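Local atomic coordinates of adenylate cyclase (Hippeastrum hybrid cultivar, PDB entry 6YP4), a protein that acts mainly as a triphosphatase of the CYTH family, although it was first put forward as an adenylyl cyclase. Residues W142-I147 against K174-G179; D20-F25 against A138-V143; L7-P12 against K184-E189; G131-V136 against D151-G156. All blocks are in the same frame, centred on the assembly; numbering follows the deposited sequence. Where two conformers were deposited one is given.

Interaction 1: residues W142-I147 against K174-G179; sequences WVEGLI and KGLLEG. With GCP (phosphomethylphosphonic acid guanylate ester), chain B.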
# COMPACT_ATOMS: atom_id res chain seq x y z
N TRP A 142 8.56 1.86 8.34
CA TRP A 142 9.72 1.72 9.22
C TRP A 142 10.97 2.32 8.55
O TRP A 142 10.85 3.14 7.62
CB TRP A 142 9.87 0.23 9.58
CG TRP A 142 10.82 -0.02 10.69
CD1 TRP A 142 10.94 0.71 11.83
CD2 TRP A 142 11.81 -1.05 10.76
NE1 TRP A 142 11.94 0.20 12.62
CE2 TRP A 142 12.49 -0.88 11.98
CE3 TRP A 142 12.19 -2.10 9.92
CZ2 TRP A 142 13.53 -1.73 12.39
CZ3 TRP A 142 13.23 -2.93 10.32
CH2 TRP A 142 13.88 -2.74 11.54
N VAL A 143 12.16 1.92 9.01
CA VAL A 143 13.40 2.45 8.44
C VAL A 143 13.47 2.17 6.93
O VAL A 143 12.96 1.16 6.43
CB VAL A 143 14.65 1.90 9.15
CG1 VAL A 143 14.54 2.07 10.67
CG2 VAL A 143 14.89 0.44 8.80
N GLU A 144 14.06 3.12 6.20
CA GLU A 144 14.20 3.08 4.74
C GLU A 144 12.86 2.91 4.03
O GLU A 144 12.81 2.39 2.91
CB GLU A 144 15.18 1.99 4.29
CG GLU A 144 16.49 2.05 5.04
CD GLU A 144 17.52 1.05 4.54
OE1 GLU A 144 18.32 0.57 5.37
OE2 GLU A 144 17.54 0.78 3.32
N GLY A 145 11.78 3.39 4.65
CA GLY A 145 10.46 3.27 4.05
C GLY A 145 9.90 1.86 4.01
O GLY A 145 8.83 1.66 3.42
N LEU A 146 10.60 0.89 4.58
CA LEU A 146 10.07 -0.47 4.65
C LEU A 146 8.72 -0.48 5.35
O LEU A 146 8.50 0.23 6.33
CB LEU A 146 11.05 -1.38 5.41
CG LEU A 146 12.44 -1.58 4.78
CD1 LEU A 146 13.43 -2.18 5.78
CD2 LEU A 146 12.32 -2.44 3.52
N ILE A 147 7.81 -1.30 4.82
CA ILE A 147 6.44 -1.42 5.31
C ILE A 147 6.34 -2.71 6.11
O ILE A 147 6.57 -3.79 5.56
CB ILE A 147 5.42 -1.41 4.15
CG1 ILE A 147 5.47 -0.08 3.37
CG2 ILE A 147 4.04 -1.77 4.65
CD1 ILE A 147 4.95 1.08 4.17
N LYS A 174 15.72 -9.05 6.47
CA LYS A 174 15.44 -10.01 7.53
C LYS A 174 16.44 -9.87 8.67
O LYS A 174 16.08 -9.99 9.85
CB LYS A 174 15.42 -11.43 6.96
CG LYS A 174 15.41 -12.51 8.02
CD LYS A 174 15.34 -13.87 7.39
CE LYS A 174 16.69 -14.55 7.36
NZ LYS A 174 16.57 -15.93 6.82
N GLY A 175 17.71 -9.58 8.34
CA GLY A 175 18.67 -9.25 9.38
C GLY A 175 18.29 -8.01 10.17
O GLY A 175 18.32 -8.00 11.40
N LEU A 176 17.90 -6.94 9.46
CA LEU A 176 17.38 -5.75 10.13
C LEU A 176 16.21 -6.08 11.06
O LEU A 176 16.16 -5.64 12.21
CB LEU A 176 16.94 -4.73 9.08
CG LEU A 176 18.02 -4.09 8.22
CD1 LEU A 176 17.41 -3.12 7.24
CD2 LEU A 176 19.07 -3.37 9.05
N LEU A 177 15.23 -6.83 10.55
CA LEU A 177 14.02 -7.09 11.32
C LEU A 177 14.31 -7.97 12.53
O LEU A 177 13.86 -7.68 13.64
CB LEU A 177 12.95 -7.72 10.41
CG LEU A 177 11.53 -7.89 10.97
CD1 LEU A 177 11.03 -6.64 11.69
CD2 LEU A 177 10.53 -8.30 9.88
N GLU A 178 15.09 -9.03 12.33
CA GLU A 178 15.48 -9.86 13.47
C GLU A 178 16.25 -9.04 14.51
O GLU A 178 16.02 -9.18 15.71
CB GLU A 178 16.30 -11.06 13.00
CG GLU A 178 15.55 -12.03 12.08
CD GLU A 178 16.21 -13.41 12.03
OE1 GLU A 178 16.67 -13.81 10.94
OE2 GLU A 178 16.24 -14.09 13.07
N GLY A 179 17.17 -8.19 14.05
CA GLY A 179 17.94 -7.36 14.98
C GLY A 179 17.07 -6.44 15.82
O GLY A 179 17.37 -6.20 16.99
PG GCP B . 4.47 12.04 -4.56
O1G GCP B . 5.43 11.99 -5.71
O2G GCP B . 3.06 12.28 -5.05
O3G GCP B . 4.88 13.12 -3.60
C3B GCP B . 4.53 10.42 -3.72
PB GCP B . 3.41 10.48 -2.24
O1B GCP B . 3.49 11.80 -1.52
O2B GCP B . 2.00 10.13 -2.63
O3A GCP B . 3.98 9.31 -1.23
PA GCP B . 3.06 8.84 0.04
O1A GCP B . 3.99 8.70 1.23
O2A GCP B . 2.04 9.92 0.31
O5' GCP B . 2.26 7.39 -0.33
C5' GCP B . 2.65 6.68 -1.49
C4' GCP B . 4.13 6.10 -1.35
O4' GCP B . 4.41 5.41 0.03
C3' GCP B . 4.30 5.18 -2.22
O3' GCP B . 5.61 5.32 -2.83
C2' GCP B . 4.08 3.71 -1.45
O2' GCP B . 5.04 2.68 -1.91
C1' GCP B . 4.14 3.88 -0.19
N9 GCP B . 2.81 3.48 0.44
C8 GCP B . 1.87 4.40 0.70
N7 GCP B . 0.81 3.79 1.25
C5 GCP B . 1.09 2.48 1.33
C6 GCP B . 0.36 1.39 1.82
O6 GCP B . -0.73 1.56 2.26
N1 GCP B . 0.89 0.17 1.79
C2 GCP B . 2.14 -0.02 1.29
N2 GCP B . 2.61 -1.40 1.31
N3 GCP B . 2.85 1.04 0.81
C4 GCP B . 2.33 2.29 0.84
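Trp142 meets the helix 170-183 not with a face of its indole but with an edge, which is aimed in plane at a backbone oxygen: CH2 of Trp142 lies 3.7 Å from O of Leu176, and no hydrogen bond joins the two segments. The ring's CG is anti to the backbone N (chi1 -167°), and the six-membered ring reaches the helix, where CZ3 of Trp142 also approaches CB of Leu176. One face of the indole is overlain by CG2 of Val143, and Phe180 meets the indole edge-to-face. Leu146 follows with a methyl contact, its CD1 4.3 Å from CD1 of Leu176. The residues 143-146 form a type I' turn closed by Leu146 N and Val143 O, 3.0 Å apart, at the tip of the hairpin between strands 127-141 and 147-155. Where the hairpin resumes as strand, CG2 of Ile147 comes within 3.7 Å of N2 of the guanine, whose nucleotide is gripped largely by the second subunit. An alanine at Ile147 would probably leave a gap beside N2 and N3 of the base, since CG1, CG2 and CD1 supply most of that aliphatic contact. Glu144 turns its carboxylate to a salt bridge with Arg172 of the same helix. Taken together, the contact with residues 174-179 is mostly apolar, with a ring edge near one carbonyl, and the charge pairing lies at its margin.

Interaction 2: residues D20-F25 against A138-V143; sequences DALSPF and AVYRWV. With GCP (phosphomethylphosphonic acid guanylate ester), chain B.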
# COMPACT_ATOMS: atom_id res chain seq x y z
N ASP A 20 3.40 -1.80 20.70
CA ASP A 20 3.86 -0.60 21.39
C ASP A 20 5.19 -0.12 20.84
O ASP A 20 5.41 1.09 20.70
CB ASP A 20 4.00 -0.85 22.90
CG ASP A 20 2.68 -1.13 23.57
OD1 ASP A 20 1.64 -0.64 23.06
OD2 ASP A 20 2.68 -1.83 24.60
N ALA A 21 6.11 -1.06 20.57
CA ALA A 21 7.43 -0.67 20.06
C ALA A 21 7.35 0.01 18.70
O ALA A 21 8.17 0.87 18.39
CB ALA A 21 8.36 -1.88 19.98
N LEU A 22 6.36 -0.35 17.87
CA LEU A 22 6.24 0.19 16.52
C LEU A 22 5.28 1.36 16.41
O LEU A 22 5.20 1.97 15.33
CB LEU A 22 5.79 -0.90 15.53
CG LEU A 22 6.74 -2.07 15.26
CD1 LEU A 22 6.02 -3.16 14.49
CD2 LEU A 22 7.99 -1.63 14.52
N SER A 23 4.56 1.71 17.49
CA SER A 23 3.53 2.75 17.47
C SER A 23 4.02 4.10 16.92
O SER A 23 3.21 4.83 16.33
CB SER A 23 2.93 2.97 18.87
OG SER A 23 3.92 3.41 19.79
N PRO A 24 5.29 4.50 17.11
CA PRO A 24 5.75 5.72 16.43
C PRO A 24 5.75 5.62 14.92
O PRO A 24 5.91 6.66 14.25
CB PRO A 24 7.18 5.91 16.97
CG PRO A 24 7.20 5.15 18.26
CD PRO A 24 6.33 3.97 18.01
N PHE A 25 5.56 4.43 14.34
CA PHE A 25 5.61 4.26 12.90
C PHE A 25 4.26 3.93 12.29
O PHE A 25 4.18 3.64 11.09
CB PHE A 25 6.65 3.19 12.55
CG PHE A 25 7.97 3.41 13.22
CD1 PHE A 25 8.91 4.28 12.67
CD2 PHE A 25 8.27 2.76 14.40
CE1 PHE A 25 10.12 4.49 13.30
CE2 PHE A 25 9.48 2.97 15.04
CZ PHE A 25 10.41 3.83 14.49
N ALA A 138 -2.25 -4.20 11.22
CA ALA A 138 -1.70 -2.89 11.55
C ALA A 138 -0.47 -2.68 10.68
O ALA A 138 0.40 -3.55 10.63
CB ALA A 138 -1.36 -2.81 13.04
N VAL A 139 -0.42 -1.54 9.98
CA VAL A 139 0.61 -1.27 8.98
C VAL A 139 1.52 -0.16 9.49
O VAL A 139 1.04 0.84 10.04
CB VAL A 139 0.01 -0.86 7.62
CG1 VAL A 139 1.10 -0.76 6.53
CG2 VAL A 139 -1.08 -1.82 7.21
N TYR A 140 2.83 -0.32 9.26
CA TYR A 140 3.86 0.60 9.74
C TYR A 140 4.82 0.90 8.61
O TYR A 140 5.22 0.00 7.87
CB TYR A 140 4.63 -0.02 10.94
CG TYR A 140 3.72 -0.45 12.07
CD1 TYR A 140 3.13 -1.71 12.08
CD2 TYR A 140 3.40 0.44 13.09
CE1 TYR A 140 2.27 -2.07 13.10
CE2 TYR A 140 2.53 0.10 14.09
CZ TYR A 140 1.99 -1.17 14.11
OH TYR A 140 1.12 -1.49 15.12
N ARG A 141 5.21 2.18 8.49
CA ARG A 141 6.34 2.58 7.64
C ARG A 141 7.57 2.74 8.53
O ARG A 141 7.62 3.65 9.37
CB ARG A 141 6.03 3.86 6.87
CG ARG A 141 7.20 4.33 6.04
CD ARG A 141 6.84 5.50 5.10
NE ARG A 141 5.79 5.16 4.15
CZ ARG A 141 4.54 5.61 4.24
NH1 ARG A 141 4.20 6.41 5.24
NH2 ARG A 141 3.63 5.26 3.34
N TRP A 142 8.56 1.86 8.34
CA TRP A 142 9.72 1.72 9.22
C TRP A 142 10.97 2.32 8.55
O TRP A 142 10.85 3.14 7.62
CB TRP A 142 9.87 0.23 9.58
CG TRP A 142 10.82 -0.02 10.69
CD1 TRP A 142 10.94 0.71 11.83
CD2 TRP A 142 11.81 -1.05 10.76
NE1 TRP A 142 11.94 0.20 12.62
CE2 TRP A 142 12.49 -0.88 11.98
CE3 TRP A 142 12.19 -2.10 9.92
CZ2 TRP A 142 13.53 -1.73 12.39
CZ3 TRP A 142 13.23 -2.93 10.32
CH2 TRP A 142 13.88 -2.74 11.54
N VAL A 143 12.16 1.92 9.01
CA VAL A 143 13.40 2.45 8.44
C VAL A 143 13.47 2.17 6.93
O VAL A 143 12.96 1.16 6.43
CB VAL A 143 14.65 1.90 9.15
CG1 VAL A 143 14.54 2.07 10.67
CG2 VAL A 143 14.89 0.44 8.80
PG GCP B . 4.47 12.04 -4.56
O1G GCP B . 5.43 11.99 -5.71
O2G GCP B . 3.06 12.28 -5.05
O3G GCP B . 4.88 13.12 -3.60
C3B GCP B . 4.53 10.42 -3.72
PB GCP B . 3.41 10.48 -2.24
O1B GCP B . 3.49 11.80 -1.52
O2B GCP B . 2.00 10.13 -2.63
O3A GCP B . 3.98 9.31 -1.23
PA GCP B . 3.06 8.84 0.04
O1A GCP B . 3.99 8.70 1.23
O2A GCP B . 2.04 9.92 0.31
O5' GCP B . 2.26 7.39 -0.33
C5' GCP B . 2.65 6.68 -1.49
C4' GCP B . 4.13 6.10 -1.35
O4' GCP B . 4.41 5.41 0.03
C3' GCP B . 4.30 5.18 -2.22
O3' GCP B . 5.61 5.32 -2.83
C2' GCP B . 4.08 3.71 -1.45
O2' GCP B . 5.04 2.68 -1.91
C1' GCP B . 4.14 3.88 -0.19
N9 GCP B . 2.81 3.48 0.44
C8 GCP B . 1.87 4.40 0.70
N7 GCP B . 0.81 3.79 1.25
C5 GCP B . 1.09 2.48 1.33
C6 GCP B . 0.36 1.39 1.82
O6 GCP B . -0.73 1.56 2.26
N1 GCP B . 0.89 0.17 1.79
C2 GCP B . 2.14 -0.02 1.29
N2 GCP B . 2.61 -1.40 1.31
N3 GCP B . 2.85 1.04 0.81
C4 GCP B . 2.33 2.29 0.84
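Leu22 lays its CB over one face of the Tyr140 ring in a CH-pi contact, 3.8 Å from the ring centroid and 19° off the normal. The two side chains cross at about a right angle, and CD1 of Leu22 also touches the CD1-CE1 side of the ring. At the ring's other flank CD2 of Tyr140 sits 3.3 Å from the carbonyl O of Leu22. An alanine in place of Tyr140 would probably open a gap beneath Leu22 and leave that methylene without its aromatic platform, though the contact of CB with Phe25 would survive. Pro24 CB lies toward the rim of one face of the Phe25 ring, and an edge of Trp142 meets the other. CD1 of Trp142 stands 3.9 Å above the centre of the Phe25 ring, in a T-shaped pair whose planes meet at 88°. The setting is the antiparallel sheet of the CYTH fold, which in this family curls into a tunnel for triphosphates: the helix 12-22 runs out through a 3-10 turn, and the chain then enters strand 26-39 beside strand 127-141. Phe25 O marks this entry, accepting Arg141 N at 3.2 Å with a moderately bent N-H angle of 144°; CA of Tyr140 makes a further C-H...O contact with the same oxygen. Beyond the backbone, the Arg141 chain bends at chi3, turning NE out of the line of the chain. NH2 of Arg141 lies 3.3 Å from C8 of the guanine nucleotide and forms a salt bridge with Glu83 of the second subunit.

Interaction 3: residues L7-P12 against K184-E189; sequences LRLPSP and KGIPYE. With EDO (1,2-ethanediol), chain H.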
# COMPACT_ATOMS: atom_id res chain seq x y z
N LEU A 7 7.66 -13.66 10.07
CA LEU A 7 8.03 -14.11 11.41
C LEU A 7 6.77 -14.29 12.25
O LEU A 7 5.83 -13.50 12.14
CB LEU A 7 8.95 -13.09 12.09
CG LEU A 7 10.09 -12.52 11.24
CD1 LEU A 7 10.74 -11.36 11.98
CD2 LEU A 7 11.13 -13.59 10.92
N ARG A 8 6.75 -15.31 13.10
CA ARG A 8 5.59 -15.57 13.94
C ARG A 8 5.88 -15.15 15.38
O ARG A 8 6.94 -15.44 15.91
CB ARG A 8 5.21 -17.05 13.88
CG ARG A 8 3.99 -17.42 14.71
CD ARG A 8 3.64 -18.89 14.54
NE ARG A 8 2.50 -19.26 15.37
CZ ARG A 8 2.16 -20.51 15.67
NH1 ARG A 8 2.88 -21.53 15.19
NH2 ARG A 8 1.11 -20.74 16.44
N LEU A 9 4.91 -14.43 16.01
CA LEU A 9 5.02 -14.15 17.44
C LEU A 9 4.27 -15.22 18.25
O LEU A 9 3.20 -15.68 17.84
CB LEU A 9 4.45 -12.77 17.77
CG LEU A 9 4.86 -11.68 16.78
CD1 LEU A 9 4.27 -10.37 17.21
CD2 LEU A 9 6.36 -11.57 16.74
N PRO A 10 4.79 -15.58 19.43
CA PRO A 10 4.20 -16.71 20.19
C PRO A 10 2.91 -16.40 20.95
O PRO A 10 2.21 -17.35 21.33
CB PRO A 10 5.31 -17.08 21.20
CG PRO A 10 6.18 -15.85 21.30
CD PRO A 10 6.13 -15.19 19.94
N SER A 11 2.57 -15.15 21.24
CA SER A 11 1.64 -14.93 22.33
C SER A 11 1.00 -13.56 22.18
O SER A 11 1.56 -12.68 21.51
CB SER A 11 2.35 -15.02 23.69
OG SER A 11 3.25 -13.92 23.80
N PRO A 12 -0.14 -13.34 22.82
CA PRO A 12 -0.69 -11.97 22.92
C PRO A 12 0.27 -10.96 23.51
O PRO A 12 0.34 -9.83 23.04
CB PRO A 12 -1.91 -12.16 23.83
CG PRO A 12 -2.35 -13.60 23.56
CD PRO A 12 -1.04 -14.35 23.41
N LYS A 184 14.46 -5.15 21.09
CA LYS A 184 13.24 -4.85 21.84
C LYS A 184 12.75 -6.02 22.71
O LYS A 184 11.75 -5.86 23.42
CB LYS A 184 12.12 -4.42 20.89
CG LYS A 184 12.44 -3.14 20.10
CD LYS A 184 12.58 -1.91 21.01
CE LYS A 184 12.83 -0.65 20.16
NZ LYS A 184 13.57 0.41 20.90
N GLY A 185 13.41 -7.17 22.68
CA GLY A 185 13.00 -8.27 23.55
C GLY A 185 11.73 -9.00 23.15
O GLY A 185 10.99 -9.47 24.03
N ILE A 186 11.49 -9.16 21.86
CA ILE A 186 10.27 -9.75 21.32
C ILE A 186 10.62 -11.16 20.82
O ILE A 186 11.34 -11.31 19.83
CB ILE A 186 9.65 -8.89 20.20
CG1 ILE A 186 9.64 -7.43 20.61
CG2 ILE A 186 8.24 -9.38 19.88
CD1 ILE A 186 8.49 -7.12 21.57
N PRO A 187 10.14 -12.20 21.49
CA PRO A 187 10.33 -13.56 20.98
C PRO A 187 9.70 -13.73 19.61
O PRO A 187 8.64 -13.16 19.33
CB PRO A 187 9.61 -14.44 22.01
CG PRO A 187 8.70 -13.52 22.75
CD PRO A 187 9.29 -12.15 22.69
N TYR A 188 10.31 -14.55 18.78
CA TYR A 188 9.78 -14.78 17.45
C TYR A 188 10.39 -16.06 16.91
O TYR A 188 11.41 -16.54 17.40
CB TYR A 188 10.10 -13.59 16.53
CG TYR A 188 11.56 -13.50 16.16
CD1 TYR A 188 12.46 -12.82 16.98
CD2 TYR A 188 12.04 -14.08 14.99
CE1 TYR A 188 13.81 -12.75 16.65
CE2 TYR A 188 13.39 -14.01 14.66
CZ TYR A 188 14.26 -13.35 15.50
OH TYR A 188 15.59 -13.27 15.16
N GLU A 189 9.72 -16.63 15.91
CA GLU A 189 10.32 -17.66 15.07
C GLU A 189 9.94 -17.38 13.62
O GLU A 189 9.03 -16.59 13.33
CB GLU A 189 9.86 -19.07 15.45
CG GLU A 189 10.13 -19.47 16.89
CD GLU A 189 11.62 -19.62 17.22
OE1 GLU A 189 12.43 -19.84 16.30
OE2 GLU A 189 11.98 -19.50 18.42
C1 EDO H . 6.12 -20.13 17.68
O1 EDO H . 4.76 -19.91 18.08
C2 EDO H . 6.63 -18.90 16.94
O2 EDO H . 6.73 -17.80 17.85
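Arg8 and Glu189 form an antiparallel hydrogen-bonded pair, joining the short strand 189-190 to the end of strand 2-9. Arg8 N gives a nearly straight 2.6 Å bond to Glu189 O, and Glu189 N returns one of 3.0 Å to Arg8 O. That second oxygen is gripped twice, for O2 of a 1,2-ethanediol molecule, probably from the crystallisation liquor, also donates to it. C-H...O contacts flank the pair: CA of Leu7 faces Glu189 O, and CA of Tyr188 faces Arg8 O. Pro187 O is buried with no polar partner in the model, and CD of Pro10 lies 3.3 Å from it. Among the apolar contacts, Pro10 and Pro187 cross at about a right angle, CG to CG at 3.7 Å, whereas Leu7 and Tyr188 run side by side, pointing the same way. CD2 of Leu9 reaches CG2 of Ile186 and CB of Tyr188. Leu7 also packs on Leu177 and Leu181 of helix 170-183, Ile186 rests on Leu17 and Leu18 of helix 12-22, and strand 2-9 is bonded through Leu7 and Leu9 to strand 158-166.

Interaction 4: residues G131-V136 against D151-G156; sequences GGFRNV and DETEYG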
# COMPACT_ATOMS: atom_id res chain seq x y z
N GLY A 131 -14.88 -21.36 2.68
CA GLY A 131 -14.92 -20.66 3.94
C GLY A 131 -13.82 -19.61 4.01
O GLY A 131 -13.27 -19.19 3.00
N GLY A 132 -13.50 -19.21 5.23
CA GLY A 132 -12.47 -18.20 5.40
C GLY A 132 -12.20 -17.87 6.84
O GLY A 132 -12.54 -18.63 7.75
N PHE A 133 -11.57 -16.71 7.05
CA PHE A 133 -11.16 -16.29 8.38
C PHE A 133 -10.96 -14.78 8.38
O PHE A 133 -10.92 -14.14 7.33
CB PHE A 133 -9.89 -17.02 8.85
CG PHE A 133 -8.71 -16.87 7.91
CD1 PHE A 133 -7.80 -15.83 8.07
CD2 PHE A 133 -8.52 -17.77 6.87
CE1 PHE A 133 -6.72 -15.68 7.20
CE2 PHE A 133 -7.43 -17.63 6.00
CZ PHE A 133 -6.53 -16.57 6.16
N ARG A 134 -10.79 -14.24 9.59
CA ARG A 134 -10.71 -12.81 9.87
C ARG A 134 -9.26 -12.45 10.24
O ARG A 134 -8.52 -13.28 10.76
CB ARG A 134 -11.69 -12.46 11.01
CG ARG A 134 -11.61 -11.07 11.65
CD ARG A 134 -12.43 -11.03 12.96
NE ARG A 134 -12.77 -9.68 13.41
CZ ARG A 134 -12.10 -9.00 14.35
NH1 ARG A 134 -12.48 -7.77 14.69
NH2 ARG A 134 -11.05 -9.55 14.95
N ASN A 135 -8.86 -11.21 9.95
CA ASN A 135 -7.51 -10.78 10.30
C ASN A 135 -7.50 -9.28 10.53
O ASN A 135 -8.08 -8.52 9.74
CB ASN A 135 -6.51 -11.18 9.21
CG ASN A 135 -5.06 -10.77 9.54
OD1 ASN A 135 -4.40 -11.39 10.38
ND2 ASN A 135 -4.56 -9.75 8.83
N VAL A 136 -6.88 -8.86 11.63
CA VAL A 136 -6.63 -7.45 11.93
C VAL A 136 -5.19 -7.15 11.56
O VAL A 136 -4.27 -7.78 12.07
CB VAL A 136 -6.90 -7.13 13.41
CG1 VAL A 136 -6.61 -5.64 13.68
CG2 VAL A 136 -8.33 -7.46 13.77
N ASP A 151 -0.01 -8.77 12.08
CA ASP A 151 -1.30 -9.40 11.87
C ASP A 151 -1.78 -10.10 13.14
O ASP A 151 -0.99 -10.70 13.87
CB ASP A 151 -1.23 -10.42 10.73
CG ASP A 151 -1.15 -9.78 9.35
OD1 ASP A 151 -1.70 -8.66 9.14
OD2 ASP A 151 -0.57 -10.44 8.46
N GLU A 152 -3.07 -10.02 13.38
CA GLU A 152 -3.74 -10.80 14.41
C GLU A 152 -4.82 -11.60 13.69
O GLU A 152 -5.84 -11.04 13.28
CB GLU A 152 -4.32 -9.90 15.50
CG GLU A 152 -5.04 -10.65 16.63
CD GLU A 152 -5.52 -9.72 17.73
OE1 GLU A 152 -5.20 -8.52 17.68
OE2 GLU A 152 -6.23 -10.20 18.64
N THR A 153 -4.59 -12.91 13.56
CA THR A 153 -5.34 -13.76 12.65
C THR A 153 -6.23 -14.69 13.46
O THR A 153 -5.73 -15.56 14.19
CB THR A 153 -4.40 -14.56 11.75
OG1 THR A 153 -3.52 -13.65 11.07
CG2 THR A 153 -5.19 -15.35 10.75
N GLU A 154 -7.54 -14.52 13.32
CA GLU A 154 -8.52 -15.29 14.07
C GLU A 154 -9.07 -16.34 13.13
O GLU A 154 -9.86 -16.03 12.23
CB GLU A 154 -9.63 -14.40 14.64
CG GLU A 154 -9.13 -13.10 15.26
CD GLU A 154 -8.95 -13.19 16.77
OE1 GLU A 154 -9.02 -14.31 17.32
OE2 GLU A 154 -8.72 -12.13 17.40
N TYR A 155 -8.60 -17.57 13.30
CA TYR A 155 -9.21 -18.70 12.62
C TYR A 155 -10.35 -19.21 13.49
O TYR A 155 -10.51 -18.80 14.64
CB TYR A 155 -8.18 -19.81 12.38
CG TYR A 155 -6.93 -19.41 11.64
CD1 TYR A 155 -6.92 -19.31 10.25
CD2 TYR A 155 -5.75 -19.14 12.33
CE1 TYR A 155 -5.77 -18.94 9.56
CE2 TYR A 155 -4.60 -18.77 11.65
CZ TYR A 155 -4.61 -18.68 10.27
OH TYR A 155 -3.45 -18.31 9.60
N GLY A 156 -11.14 -20.12 12.94
CA GLY A 156 -12.16 -20.73 13.76
C GLY A 156 -11.58 -21.39 15.00
O GLY A 156 -12.21 -21.39 16.06
O HOH W 1 -11.48 -20.39 10.16
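Phe133 and Tyr155 lie side by side and point the same way, yet their ring planes are inclined at 49°, neither a stack nor an edge-to-face pair. CE1 of Tyr155 stands 3.8 Å above the centre of the Phe133 ring, and CG2 of Thr153 touches both rings, 3.8 Å from CD1 of Phe133 and over a face of Tyr155. Asn135 and Thr153 face each other as an antiparallel non-hydrogen-bonded pair, and their side chains supply the missing link: Thr153 OG1 donates to Asn135 OD1 at a doubtfully short 2.5 Å. The side chains of Asn135 and Asp151 cross at about a right angle, their amide and carboxylate planes 80° apart. ND2 of Asn135 sends a straight 3.1 Å bond to Asp151 OD1, in its own amide plane but from above the carboxylate. Asp151 also forms salt bridges with Arg137 and Lys195, both pocket residues, so Asn135 may help to orient this acid close to the nucleotide. Backbone pairs, Val136 with Glu152 and Arg134 with Glu154, the latter weak at Arg134 N, complete the hairpin. Strand 127-141 is flanked across the sheet by strand 26-39, strand 147-155 by strand 158-166, and helix 195-201 packs on Phe133, Thr153 and Tyr155.

In the fold
One curled sheet changes its chemistry with position. Interactions 1, 2 and 4 all draw on the hairpin of strands 127-141 and 147-155: interaction 4, centred 10 Å from the centre of the chain, relies on paired backbones, buried polar side chains and one aromatic pair, whereas the hairpin's tip, in interactions 1 and 2, is dominated by aromatic and aliphatic packing. Interactions 1, 2 and 3 lie peripherally, their centres 19 to 20 Å out, though all four are partly buried. Interactions 1 and 2 share Trp142, whose ring serves both a helix and a turn, and both touch the nucleotide and the second subunit. Interaction 3 adds one bridge and meets interaction 1 where Leu177 packs on Leu7.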